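Local coordinates for laminin subunit ALPHA-1 (Mus musculus, PDB 2JD4), which forms part of the basement-membrane protein laminin-111 and, through its LG4-5 domains, carries metal sites and sites that attach laminin to the cell surface, at residues Leu32-Gln37 / Gly170-Asn175; Ala72-Gln77 / His106-Glu111; Arg80-Phe85 / Arg91-His96; Tyr272-Arg275 / Ala279-Asp282; Leu288-Ser293 / Ile297-Asp302. The protein carries 4 engineered substitutions. All coordinates share one frame; numbering follows the deposited sequence.

Contact 1: Leu32-Gln37 / Gly170-Asn175. Engineered in segment 32-37: Q37 (natural residue Asn).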
# COMPACT_ATOMS: atom_id res chain seq x y z
N LEU A 32 6.35 -10.55 -10.84
CA LEU A 32 7.36 -11.47 -11.34
C LEU A 32 6.67 -12.21 -12.49
O LEU A 32 5.49 -12.53 -12.40
CB LEU A 32 7.76 -12.52 -10.28
CG LEU A 32 8.53 -12.13 -9.02
CD1 LEU A 32 8.78 -13.39 -8.20
CD2 LEU A 32 9.84 -11.46 -9.39
N VAL A 33 7.40 -12.44 -13.58
CA VAL A 33 6.86 -13.19 -14.70
C VAL A 33 7.64 -14.50 -14.67
O VAL A 33 8.85 -14.51 -14.89
CB VAL A 33 7.09 -12.47 -16.04
CG1 VAL A 33 6.59 -13.33 -17.19
CG2 VAL A 33 6.36 -11.12 -16.03
N LEU A 34 6.95 -15.58 -14.36
CA LEU A 34 7.57 -16.89 -14.24
C LEU A 34 7.24 -17.85 -15.38
O LEU A 34 6.09 -17.93 -15.82
CB LEU A 34 7.16 -17.53 -12.92
CG LEU A 34 7.38 -16.71 -11.64
CD1 LEU A 34 6.90 -17.52 -10.44
CD2 LEU A 34 8.85 -16.36 -11.49
N PRO A 35 8.24 -18.59 -15.87
CA PRO A 35 8.04 -19.54 -16.97
C PRO A 35 7.29 -20.79 -16.49
O PRO A 35 7.48 -21.22 -15.36
CB PRO A 35 9.47 -19.90 -17.40
CG PRO A 35 10.37 -18.92 -16.67
CD PRO A 35 9.63 -18.61 -15.40
N LEU A 36 6.44 -21.34 -17.35
CA LEU A 36 5.72 -22.58 -17.05
C LEU A 36 6.22 -23.55 -18.12
O LEU A 36 5.91 -23.37 -19.30
CB LEU A 36 4.21 -22.42 -17.19
CG LEU A 36 3.45 -21.50 -16.22
CD1 LEU A 36 1.96 -21.53 -16.56
CD2 LEU A 36 3.68 -21.95 -14.79
N GLN A 37 6.99 -24.56 -17.74
CA GLN A 37 7.52 -25.49 -18.73
C GLN A 37 6.98 -26.91 -18.71
O GLN A 37 6.64 -27.46 -19.76
CB GLN A 37 9.04 -25.54 -18.65
CG GLN A 37 9.74 -24.20 -18.76
CD GLN A 37 10.16 -23.64 -17.41
OE1 GLN A 37 9.33 -23.44 -16.52
NE2 GLN A 37 11.46 -23.40 -17.25
N GLY A 170 5.57 -16.57 -0.50
CA GLY A 170 6.66 -17.51 -0.41
C GLY A 170 6.74 -18.35 -1.68
O GLY A 170 6.58 -17.84 -2.79
N GLU A 171 6.96 -19.65 -1.50
CA GLU A 171 7.07 -20.56 -2.63
C GLU A 171 5.70 -20.82 -3.26
O GLU A 171 4.67 -20.71 -2.60
CB GLU A 171 7.70 -21.88 -2.17
CG GLU A 171 9.08 -21.76 -1.52
CD GLU A 171 10.09 -21.04 -2.40
OE1 GLU A 171 10.01 -21.17 -3.64
OE2 GLU A 171 10.98 -20.36 -1.85
N ILE A 172 5.70 -21.17 -4.54
CA ILE A 172 4.47 -21.47 -5.26
C ILE A 172 4.64 -22.71 -6.13
O ILE A 172 5.68 -22.90 -6.77
CB ILE A 172 4.01 -20.26 -6.12
CG1 ILE A 172 2.79 -20.64 -6.96
CG2 ILE A 172 5.17 -19.77 -6.99
CD1 ILE A 172 2.23 -19.49 -7.81
N MET A 173 3.62 -23.56 -6.13
CA MET A 173 3.63 -24.79 -6.91
C MET A 173 2.49 -24.81 -7.91
O MET A 173 1.39 -24.34 -7.62
CB MET A 173 3.46 -25.99 -5.99
CG MET A 173 4.54 -26.19 -4.96
SD MET A 173 4.07 -27.57 -3.90
CE MET A 173 3.65 -28.81 -5.14
N VAL A 174 2.75 -25.38 -9.08
CA VAL A 174 1.73 -25.52 -10.12
C VAL A 174 1.74 -26.99 -10.52
O VAL A 174 2.77 -27.52 -10.92
CB VAL A 174 2.05 -24.64 -11.35
CG1 VAL A 174 1.04 -24.93 -12.46
CG2 VAL A 174 1.98 -23.17 -10.98
N ASN A 175 0.59 -27.66 -10.38
CA ASN A 175 0.49 -29.08 -10.71
C ASN A 175 1.63 -29.92 -10.11
O ASN A 175 2.28 -30.71 -10.81
CB ASN A 175 0.41 -29.28 -12.23
CG ASN A 175 -0.89 -28.75 -12.82
OD1 ASN A 175 -1.64 -28.05 -12.14
ND2 ASN A 175 -1.15 -29.07 -14.09
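L36 and V174 make the closer of two leucine-to-branched-aliphatic meetings that join segments 32-37 and 170-175, with L36 CD2 lying 4.3 Å from V174 CG2. The strands belong to the two opposed sheets of a laminin G beta sandwich, so side chains alone bridge them, without any hydrogen bond between the segments. The chains draw closer toward L36, just beyond the end of strand 31-35: the CA atoms of L34 and I172 are 10.5 Å apart, those of L36 and V174 only 8.5 Å. L36 does not aim its CB straight across the gap; with CG anti to the carbonyl carbon (chi1 -67°), its fork is carried over and the CD2 branch meets V174. L34 and I172 do point at each other, yet over the wider gap L34 CD1 comes no nearer to I172 CG2 than 4.5 Å, and V47, L49 and L146 pack on I172 as well. All four touching residues are buried. Alternation along the strand turns E171 and M173 the other way, where a carboxylate and a flexible thioether can meet water. Past the strand end, N175 is fixed by its amide to the backbone of Q46 and R44. With only methyl groups meeting at van der Waals distance or slightly beyond, the contact is likely to draw its stability from the exclusion of water rather than from directional bonds.

Contact 2: Ala72-Gln77 / His106-Glu111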
# COMPACT_ATOMS: atom_id res chain seq x y z
N ALA A 72 -7.14 -17.47 -16.16
CA ALA A 72 -7.33 -17.98 -14.81
C ALA A 72 -6.65 -16.96 -13.89
O ALA A 72 -5.54 -16.51 -14.18
CB ALA A 72 -6.68 -19.34 -14.65
N THR A 73 -7.31 -16.60 -12.80
CA THR A 73 -6.75 -15.62 -11.88
C THR A 73 -7.23 -15.81 -10.44
O THR A 73 -8.28 -16.41 -10.18
CB THR A 73 -7.11 -14.18 -12.34
OG1 THR A 73 -6.52 -13.22 -11.45
CG2 THR A 73 -8.62 -13.98 -12.36
N LEU A 74 -6.42 -15.32 -9.50
CA LEU A 74 -6.72 -15.36 -8.07
C LEU A 74 -6.53 -13.93 -7.60
O LEU A 74 -5.44 -13.36 -7.73
CB LEU A 74 -5.76 -16.29 -7.32
CG LEU A 74 -5.92 -16.29 -5.79
CD1 LEU A 74 -7.26 -16.91 -5.41
CD2 LEU A 74 -4.79 -17.06 -5.12
N GLN A 75 -7.60 -13.33 -7.08
CA GLN A 75 -7.57 -11.95 -6.61
C GLN A 75 -8.13 -11.83 -5.20
O GLN A 75 -8.95 -12.65 -4.77
CB GLN A 75 -8.40 -11.06 -7.54
CG GLN A 75 -7.91 -11.01 -8.98
CD GLN A 75 -9.00 -10.59 -9.96
OE1 GLN A 75 -10.05 -11.23 -10.05
NE2 GLN A 75 -8.77 -9.50 -10.69
N LEU A 76 -7.67 -10.82 -4.47
CA LEU A 76 -8.16 -10.57 -3.12
C LEU A 76 -9.08 -9.36 -3.24
O LEU A 76 -8.76 -8.40 -3.95
CB LEU A 76 -7.01 -10.23 -2.18
CG LEU A 76 -7.42 -10.09 -0.71
CD1 LEU A 76 -7.70 -11.48 -0.13
CD2 LEU A 76 -6.30 -9.41 0.08
N GLN A 77 -10.21 -9.40 -2.55
CA GLN A 77 -11.17 -8.30 -2.58
C GLN A 77 -11.89 -8.22 -1.24
O GLN A 77 -12.45 -9.22 -0.76
CB GLN A 77 -12.18 -8.50 -3.70
CG GLN A 77 -13.24 -7.40 -3.77
CD GLN A 77 -14.25 -7.62 -4.88
OE1 GLN A 77 -13.96 -7.36 -6.05
NE2 GLN A 77 -15.43 -8.11 -4.52
N HIS A 106 -0.59 -17.76 5.61
CA HIS A 106 -1.68 -18.66 5.25
C HIS A 106 -1.27 -19.48 4.03
O HIS A 106 -0.48 -19.03 3.21
CB HIS A 106 -2.94 -17.87 4.88
CG HIS A 106 -3.47 -17.02 6.00
ND1 HIS A 106 -4.04 -17.55 7.13
CD2 HIS A 106 -3.51 -15.67 6.14
CE1 HIS A 106 -4.41 -16.56 7.93
NE2 HIS A 106 -4.10 -15.42 7.36
N THR A 107 -1.79 -20.70 3.93
CA THR A 107 -1.50 -21.54 2.78
C THR A 107 -2.77 -21.47 1.93
O THR A 107 -3.88 -21.57 2.45
CB THR A 107 -1.23 -22.99 3.18
OG1 THR A 107 -2.38 -23.53 3.84
CG2 THR A 107 -0.04 -23.06 4.13
N VAL A 108 -2.61 -21.28 0.62
CA VAL A 108 -3.75 -21.17 -0.28
C VAL A 108 -3.63 -22.13 -1.45
O VAL A 108 -2.54 -22.35 -1.98
CB VAL A 108 -3.87 -19.73 -0.83
CG1 VAL A 108 -4.96 -19.67 -1.89
CG2 VAL A 108 -4.17 -18.77 0.32
N LYS A 109 -4.75 -22.71 -1.85
CA LYS A 109 -4.76 -23.64 -2.96
C LYS A 109 -5.98 -23.37 -3.84
O LYS A 109 -7.09 -23.21 -3.34
CB LYS A 109 -4.81 -25.09 -2.44
CG LYS A 109 -4.74 -26.14 -3.53
CD LYS A 109 -5.28 -27.49 -3.04
CE LYS A 109 -4.55 -27.99 -1.81
NZ LYS A 109 -5.15 -29.27 -1.32
N THR A 110 -5.77 -23.30 -5.15
CA THR A 110 -6.87 -23.09 -6.09
C THR A 110 -6.82 -24.28 -7.04
O THR A 110 -5.75 -24.62 -7.55
CB THR A 110 -6.74 -21.77 -6.88
OG1 THR A 110 -5.55 -21.79 -7.69
CG2 THR A 110 -6.68 -20.58 -5.93
N GLU A 111 -7.96 -24.90 -7.27
CA GLU A 111 -7.99 -26.07 -8.12
C GLU A 111 -9.10 -26.19 -9.15
O GLU A 111 -10.27 -26.15 -8.81
CB GLU A 111 -8.03 -27.34 -7.27
CG GLU A 111 -6.71 -27.75 -6.68
CD GLU A 111 -6.81 -29.08 -5.96
OE1 GLU A 111 -6.90 -29.08 -4.71
OE2 GLU A 111 -6.82 -30.12 -6.65
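L74 and T110 are the residues whose backbones come nearest, yet their CA atoms are still 8.0 Å apart. This is the spacing of strands in different sheets, not of hydrogen-bonded neighbours, and no backbone bond links 72-77 to 106-111. L74 does most of the bridging. With its CG anti to the backbone N (chi1 174°), it stretches across and spreads two methyls: L74 CD1 reaches T110 CG2 at 3.8 Å, and L74 CD2 lies 4.1 Å from the same methyl. L74 CD2 also meets V108 CG1 tip to tip at 4.2 Å. A leucine suits the place because its fork can touch two residues of the facing strand at once. T110 serves a buried position with a mixed side chain, its methyl turned to L74 while OG1 is hydrogen-bonded to Y61 OH, so the hydroxyl is satisfied inside the core. Between V108 and T110, K109 turns away from the sandwich interior. The fold here is all beta: strand 71-77 runs between 58-64 and 80-86, strand 106-113 between 44-53 and 116-121, and M119 of the last of these also packs on L74, so that the leucine is wedged between the two sheets of the laminin G domain.

Contact 3: Arg80-Phe85 / Arg91-His96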
# COMPACT_ATOMS: atom_id res chain seq x y z
N ARG A 80 -11.01 -10.86 1.16
CA ARG A 80 -11.30 -12.27 0.86
C ARG A 80 -10.88 -12.71 -0.54
O ARG A 80 -10.80 -11.91 -1.47
CB ARG A 80 -12.79 -12.55 1.09
CG ARG A 80 -13.21 -12.43 2.55
CD ARG A 80 -14.62 -12.97 2.78
NE ARG A 80 -14.91 -13.12 4.21
CZ ARG A 80 -15.05 -12.11 5.07
NH1 ARG A 80 -14.93 -10.86 4.65
NH2 ARG A 80 -15.29 -12.36 6.35
N LEU A 81 -10.66 -14.02 -0.68
CA LEU A 81 -10.21 -14.61 -1.94
C LEU A 81 -11.27 -15.02 -2.96
O LEU A 81 -12.32 -15.57 -2.60
CB LEU A 81 -9.32 -15.82 -1.64
CG LEU A 81 -8.05 -15.54 -0.84
CD1 LEU A 81 -7.36 -16.85 -0.44
CD2 LEU A 81 -7.12 -14.68 -1.68
N HIS A 82 -10.97 -14.76 -4.23
CA HIS A 82 -11.83 -15.10 -5.36
C HIS A 82 -10.98 -15.74 -6.47
O HIS A 82 -9.98 -15.17 -6.90
CB HIS A 82 -12.50 -13.83 -5.92
CG HIS A 82 -13.35 -13.11 -4.91
ND1 HIS A 82 -14.66 -13.47 -4.65
CD2 HIS A 82 -13.06 -12.08 -4.08
CE1 HIS A 82 -15.14 -12.68 -3.70
NE2 HIS A 82 -14.19 -11.84 -3.34
N PHE A 83 -11.39 -16.93 -6.90
CA PHE A 83 -10.70 -17.70 -7.95
C PHE A 83 -11.64 -17.85 -9.14
O PHE A 83 -12.75 -18.36 -9.00
CB PHE A 83 -10.31 -19.08 -7.39
CG PHE A 83 -9.86 -20.08 -8.43
CD1 PHE A 83 -8.92 -19.74 -9.41
CD2 PHE A 83 -10.33 -21.40 -8.40
CE1 PHE A 83 -8.45 -20.69 -10.34
CE2 PHE A 83 -9.87 -22.35 -9.32
CZ PHE A 83 -8.93 -22.00 -10.29
N MET A 84 -11.20 -17.41 -10.32
CA MET A 84 -12.04 -17.54 -11.51
C MET A 84 -11.24 -17.80 -12.78
O MET A 84 -10.07 -17.41 -12.90
CB MET A 84 -12.91 -16.29 -11.70
CG MET A 84 -12.19 -15.07 -12.23
SD MET A 84 -13.34 -13.69 -12.55
CE MET A 84 -13.60 -13.08 -10.88
N PHE A 85 -11.87 -18.48 -13.73
CA PHE A 85 -11.24 -18.80 -15.00
C PHE A 85 -12.30 -18.94 -16.09
O PHE A 85 -13.48 -19.12 -15.78
CB PHE A 85 -10.44 -20.11 -14.88
CG PHE A 85 -11.26 -21.28 -14.41
CD1 PHE A 85 -11.99 -22.04 -15.32
CD2 PHE A 85 -11.33 -21.61 -13.07
CE1 PHE A 85 -12.78 -23.12 -14.89
CE2 PHE A 85 -12.11 -22.68 -12.62
CZ PHE A 85 -12.83 -23.44 -13.54
N ARG A 91 -17.43 -18.19 -17.91
CA ARG A 91 -16.62 -18.05 -16.71
C ARG A 91 -17.13 -18.85 -15.51
O ARG A 91 -18.33 -18.93 -15.26
CB ARG A 91 -16.53 -16.56 -16.33
CG ARG A 91 -15.75 -16.28 -15.06
CD ARG A 91 -15.23 -14.85 -15.04
NE ARG A 91 -16.28 -13.88 -14.79
CZ ARG A 91 -16.32 -12.65 -15.31
NH1 ARG A 91 -15.36 -12.23 -16.11
NH2 ARG A 91 -17.33 -11.85 -15.02
N THR A 92 -16.20 -19.45 -14.78
CA THR A 92 -16.52 -20.20 -13.58
C THR A 92 -15.87 -19.42 -12.43
O THR A 92 -14.73 -18.98 -12.56
CB THR A 92 -15.93 -21.64 -13.61
OG1 THR A 92 -16.47 -22.36 -14.72
CG2 THR A 92 -16.25 -22.38 -12.33
N LYS A 93 -16.59 -19.23 -11.33
CA LYS A 93 -16.05 -18.48 -10.20
C LYS A 93 -16.23 -19.19 -8.87
O LYS A 93 -17.26 -19.82 -8.63
CB LYS A 93 -16.68 -17.09 -10.13
CG LYS A 93 -16.17 -16.22 -9.00
CD LYS A 93 -16.62 -14.77 -9.18
CE LYS A 93 -15.98 -13.86 -8.14
NZ LYS A 93 -16.28 -12.43 -8.41
N VAL A 94 -15.22 -19.10 -8.01
CA VAL A 94 -15.27 -19.71 -6.68
C VAL A 94 -14.80 -18.69 -5.65
O VAL A 94 -13.87 -17.93 -5.92
CB VAL A 94 -14.33 -20.94 -6.57
CG1 VAL A 94 -14.70 -21.76 -5.35
CG2 VAL A 94 -14.39 -21.77 -7.84
N SER A 95 -15.45 -18.67 -4.49
CA SER A 95 -15.08 -17.74 -3.43
C SER A 95 -14.84 -18.53 -2.15
O SER A 95 -15.31 -19.66 -2.01
CB SER A 95 -16.18 -16.71 -3.20
OG SER A 95 -16.35 -15.87 -4.33
N HIS A 96 -14.11 -17.93 -1.22
CA HIS A 96 -13.83 -18.57 0.06
C HIS A 96 -14.07 -17.54 1.16
O HIS A 96 -13.71 -16.37 1.01
CB HIS A 96 -12.38 -19.06 0.10
CG HIS A 96 -12.09 -19.99 1.24
ND1 HIS A 96 -11.87 -21.34 1.06
CD2 HIS A 96 -11.98 -19.76 2.57
CE1 HIS A 96 -11.65 -21.90 2.24
NE2 HIS A 96 -11.71 -20.97 3.17
O HOH W 1 -11.01 -15.87 1.42
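The ring of F85 carries T92 over one face, with T92 CB 4.0 Å from the ring centroid in a CH-pi contact, and Y112 meets the same ring. F85 CG sits between backbone N and carbonyl carbon (chi1 57°), which folds the ring back beside its hydrogen-bonded partner T92. Cutting F85 back to an alanine is likely to leave T92 CB and Y112 without the ring each packs on and open a gap on the buried side. The H82 imidazole is met at its edge instead: ND1 and S95 OG form a bent hydrogen bond of 3.0 Å whose donor may be either atom. Main-chain bonds hold the strands in antiparallel register; F83 N donates to V94 O at 2.8 Å, V94 N returns a bond to F83 O, and a water joins L81 N to H96 O. Along the other face M84 SD rests 3.3 Å from R91 CD, and M84 CE lies 3.7 Å from K93 NZ. The hairpin thus closes one sheet edge with unlike faces: F83, F85, T92 and V94 look into the sandwich, the other mixes polar H82, K93 and S95 with the buried thioether of M84, and the nearby lysine would tend to disfavour a protonated H82.

Contact 4: Tyr272-Arg275 / Ala279-Asp282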
# COMPACT_ATOMS: atom_id res chain seq x y z
N TYR A 272 0.84 21.49 18.44
CA TYR A 272 0.56 20.50 19.49
C TYR A 272 1.84 20.05 20.18
O TYR A 272 2.71 19.45 19.55
CB TYR A 272 -0.14 19.27 18.91
CG TYR A 272 -0.27 18.14 19.93
CD1 TYR A 272 -1.10 18.28 21.04
CD2 TYR A 272 0.47 16.97 19.80
CE1 TYR A 272 -1.19 17.28 22.01
CE2 TYR A 272 0.39 15.96 20.76
CZ TYR A 272 -0.44 16.12 21.86
OH TYR A 272 -0.53 15.13 22.81
N GLN A 273 1.95 20.34 21.47
CA GLN A 273 3.12 19.92 22.23
C GLN A 273 2.72 18.99 23.36
O GLN A 273 1.95 19.38 24.24
CB GLN A 273 3.86 21.14 22.79
CG GLN A 273 5.06 20.77 23.65
CD GLN A 273 5.98 21.94 23.90
OE1 GLN A 273 5.56 22.98 24.42
NE2 GLN A 273 7.25 21.79 23.53
N PRO A 274 3.22 17.75 23.35
CA PRO A 274 2.91 16.76 24.39
C PRO A 274 3.61 17.06 25.71
O PRO A 274 4.60 17.79 25.75
CB PRO A 274 3.39 15.46 23.76
CG PRO A 274 4.59 15.90 22.98
CD PRO A 274 4.09 17.17 22.31
N ARG A 275 3.09 16.47 26.79
CA ARG A 275 3.66 16.66 28.13
C ARG A 275 5.15 16.33 28.16
O ARG A 275 5.94 17.06 28.76
CB ARG A 275 2.93 15.77 29.15
CG ARG A 275 1.42 15.79 29.06
CD ARG A 275 0.80 15.04 30.23
NE ARG A 275 -0.58 14.63 29.98
CZ ARG A 275 -0.93 13.69 29.11
NH1 ARG A 275 -0.00 13.06 28.40
NH2 ARG A 275 -2.21 13.38 28.94
N ALA A 279 7.52 11.91 24.03
CA ALA A 279 6.24 11.22 23.99
C ALA A 279 5.86 10.67 22.61
O ALA A 279 5.43 9.52 22.50
CB ALA A 279 5.14 12.15 24.48
N LEU A 280 6.03 11.48 21.57
CA LEU A 280 5.67 11.05 20.22
C LEU A 280 6.67 10.14 19.51
O LEU A 280 6.30 9.46 18.56
CB LEU A 280 5.38 12.28 19.35
CG LEU A 280 4.18 13.14 19.79
CD1 LEU A 280 3.99 14.29 18.81
CD2 LEU A 280 2.92 12.29 19.85
N CYS A 281 7.92 10.12 19.96
CA CYS A 281 8.91 9.26 19.32
C CYS A 281 9.12 7.99 20.15
O CYS A 281 10.23 7.46 20.23
CB CYS A 281 10.23 10.01 19.12
SG CYS A 281 11.14 10.50 20.62
N ASP A 282 8.03 7.50 20.73
CA ASP A 282 8.07 6.29 21.56
C ASP A 282 7.93 5.00 20.76
O ASP A 282 7.94 3.90 21.33
CB ASP A 282 7.00 6.37 22.65
CG ASP A 282 5.57 6.42 22.10
OD1 ASP A 282 5.39 6.62 20.88
OD2 ASP A 282 4.62 6.27 22.91
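Y272 holds its CG anti to the backbone N (chi1 172°), which swings the ring out to where L280 can meet it. L280 answers with CG anti to the carbonyl carbon (chi1 -63°) and an extended end, presenting CD1 to the edge of the tyrosine ring. These residues belong to the connection between strands 267-272 and 286-293 of the second laminin G domain, a beta-sandwich fold; here the chain leaves the strand at Y272, turns, and comes back beside itself at A279. P274, on the outgoing limb, turns its ring toward the returning one. That ring restrains phi and offers a rigid apolar surface without spending a hydrogen-bond donor, which suits a loop that pairs with no strand. One corner of that surface, P274 CG, lies 4.2 Å from L280 CG, and P274 N stands over one face of the Y272 ring, toward its rim. No hydrogen bond crosses between the limbs. Beyond L280, C281 forms a disulfide with C9, tying the N-terminal stretch of the chain to this loop, and the backbones of C281 and A10 are hydrogen-bonded as well. D282 OD1 takes hydrogen bonds from K284 N and H286 NE2, settling the return to the next strand. L280 also packs on V257, and Y272 on L299 and V301 of strand 296-301, so the loop's inner side is continuous with the core, while Q273 and R275 are exposed. The closest approach is methyl to ring carbon: A279 CB is 3.8 Å from P274 CB and 4.1 Å from P274 CG.

Contact 5: Leu288-Ser293 / Ile297-Asp302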
# COMPACT_ATOMS: atom_id res chain seq x y z
N LEU A 288 -3.73 11.16 14.24
CA LEU A 288 -3.60 12.57 13.93
C LEU A 288 -4.75 13.04 13.04
O LEU A 288 -5.07 12.41 12.03
CB LEU A 288 -2.25 12.83 13.25
CG LEU A 288 -1.81 14.26 12.96
CD1 LEU A 288 -0.33 14.25 12.61
CD2 LEU A 288 -2.63 14.85 11.81
N GLN A 289 -5.36 14.15 13.43
CA GLN A 289 -6.47 14.74 12.69
C GLN A 289 -6.16 16.22 12.48
O GLN A 289 -5.80 16.91 13.42
CB GLN A 289 -7.77 14.60 13.48
CG GLN A 289 -8.17 13.18 13.81
CD GLN A 289 -9.33 13.12 14.79
OE1 GLN A 289 -10.41 13.66 14.53
NE2 GLN A 289 -9.11 12.47 15.93
N ALA A 290 -6.30 16.69 11.25
CA ALA A 290 -6.05 18.09 10.94
C ALA A 290 -7.19 18.54 10.04
O ALA A 290 -7.28 18.12 8.89
CB ALA A 290 -4.71 18.24 10.23
N HIS A 291 -8.05 19.40 10.56
CA HIS A 291 -9.20 19.87 9.80
C HIS A 291 -9.12 21.34 9.41
O HIS A 291 -8.89 22.21 10.25
CB HIS A 291 -10.49 19.63 10.59
CG HIS A 291 -11.74 19.81 9.79
ND1 HIS A 291 -13.00 19.82 10.37
CD2 HIS A 291 -11.94 19.97 8.46
CE1 HIS A 291 -13.91 19.97 9.43
NE2 HIS A 291 -13.30 20.06 8.26
N LYS A 292 -9.29 21.61 8.12
CA LYS A 292 -9.28 22.98 7.62
C LYS A 292 -10.68 23.33 7.15
O LYS A 292 -11.25 22.64 6.30
CB LYS A 292 -8.32 23.12 6.44
CG LYS A 292 -8.31 24.53 5.83
CD LYS A 292 -7.71 24.53 4.43
CE LYS A 292 -7.54 25.94 3.90
NZ LYS A 292 -8.83 26.67 3.76
N SER A 293 -11.24 24.41 7.70
CA SER A 293 -12.57 24.87 7.32
C SER A 293 -12.48 26.38 7.05
O SER A 293 -11.43 26.98 7.26
CB SER A 293 -13.57 24.60 8.45
OG SER A 293 -13.22 25.30 9.63
N ILE A 297 -8.91 26.30 11.76
CA ILE A 297 -7.87 25.29 11.61
C ILE A 297 -7.78 24.49 12.92
O ILE A 297 -7.48 25.04 13.97
CB ILE A 297 -6.51 25.95 11.32
CG1 ILE A 297 -6.49 26.49 9.89
CG2 ILE A 297 -5.37 24.98 11.55
CD1 ILE A 297 -5.27 27.31 9.56
N VAL A 298 -8.04 23.19 12.83
CA VAL A 298 -8.01 22.33 14.02
C VAL A 298 -7.06 21.14 13.88
O VAL A 298 -7.16 20.36 12.93
CB VAL A 298 -9.43 21.79 14.34
CG1 VAL A 298 -9.38 20.93 15.59
CG2 VAL A 298 -10.41 22.95 14.52
N LEU A 299 -6.16 21.01 14.84
CA LEU A 299 -5.19 19.91 14.89
C LEU A 299 -5.49 19.05 16.11
O LEU A 299 -5.57 19.56 17.24
CB LEU A 299 -3.75 20.45 14.98
CG LEU A 299 -2.68 19.37 15.22
CD1 LEU A 299 -2.73 18.34 14.10
CD2 LEU A 299 -1.30 20.01 15.31
N THR A 300 -5.65 17.75 15.90
CA THR A 300 -5.95 16.84 16.99
C THR A 300 -4.98 15.66 16.99
O THR A 300 -4.88 14.94 15.99
CB THR A 300 -7.39 16.31 16.87
OG1 THR A 300 -8.30 17.41 16.76
CG2 THR A 300 -7.76 15.48 18.10
N VAL A 301 -4.26 15.49 18.09
CA VAL A 301 -3.30 14.39 18.22
C VAL A 301 -3.68 13.55 19.43
O VAL A 301 -3.78 14.07 20.55
CB VAL A 301 -1.86 14.91 18.40
CG1 VAL A 301 -0.89 13.74 18.46
CG2 VAL A 301 -1.49 15.85 17.25
N ASP A 302 -3.89 12.26 19.20
CA ASP A 302 -4.29 11.34 20.26
C ASP A 302 -5.49 11.88 21.04
O ASP A 302 -5.58 11.72 22.26
CB ASP A 302 -3.12 11.07 21.22
CG ASP A 302 -1.98 10.32 20.55
OD1 ASP A 302 -2.26 9.52 19.63
OD2 ASP A 302 -0.81 10.52 20.95
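Q289 and T300 face each other as an antiparallel hydrogen-bonded pair and bury more surface than any other residues. Q289 N gives its hydrogen to T300 O at 2.7 Å, and T300 N returns one to Q289 O at 2.6 Å, both in the carbonyl plane. Their side chains lie side by side on the same face, CB to CB at 3.8 Å. T300 has CG2 anti to its N, which puts that methyl 3.9 Å from Q289 NE2, while OG1 is hydrogen-bonded to S305 OG. V298, paired with H291, extends this outer face; H291 N binds V298 O at 2.7 Å, and H291 NE2 is hydrogen-bonded to D221 OD2, which may favour the protonated ring. The inner face is mostly aliphatic; the exception, K292, is buried there with its NZ held by the carbonyl oxygens of R219, L220 and T316. There too L299 CD1 crosses toward 288-293, coming 4.2 Å from L288 CD2 and 4.3 Å from A290 CB, the small alanine letting the leucine lean over. Backbone bonds thus hold this laminin G hairpin in its register, while glutamine, threonine and histidine suit the partly exposed face and, K292 apart, aliphatic residues the buried one.

Contacts 1 and 2 are core bridges between the opposed sheets of the first laminin G domain, wholly buried and made of methyl groups. Contact 3 lies within one of those sheets, nested inside the chain loop closed by contact 2, and the two meet where neighbouring strands 71-77 and 80-86 pair: T73 N to M84 O and Q75 O to H82 N are probable hydrogen bonds. Contacts 4 and 5 belong to the second domain, more than 40 Å from contact 1 between centres, and touch through Y272, packed on V301 and L299. Both hairpins, contacts 3 and 5, rely on backbone bonds and are partly buried; contact 4, also partly buried, is a loop packing without them.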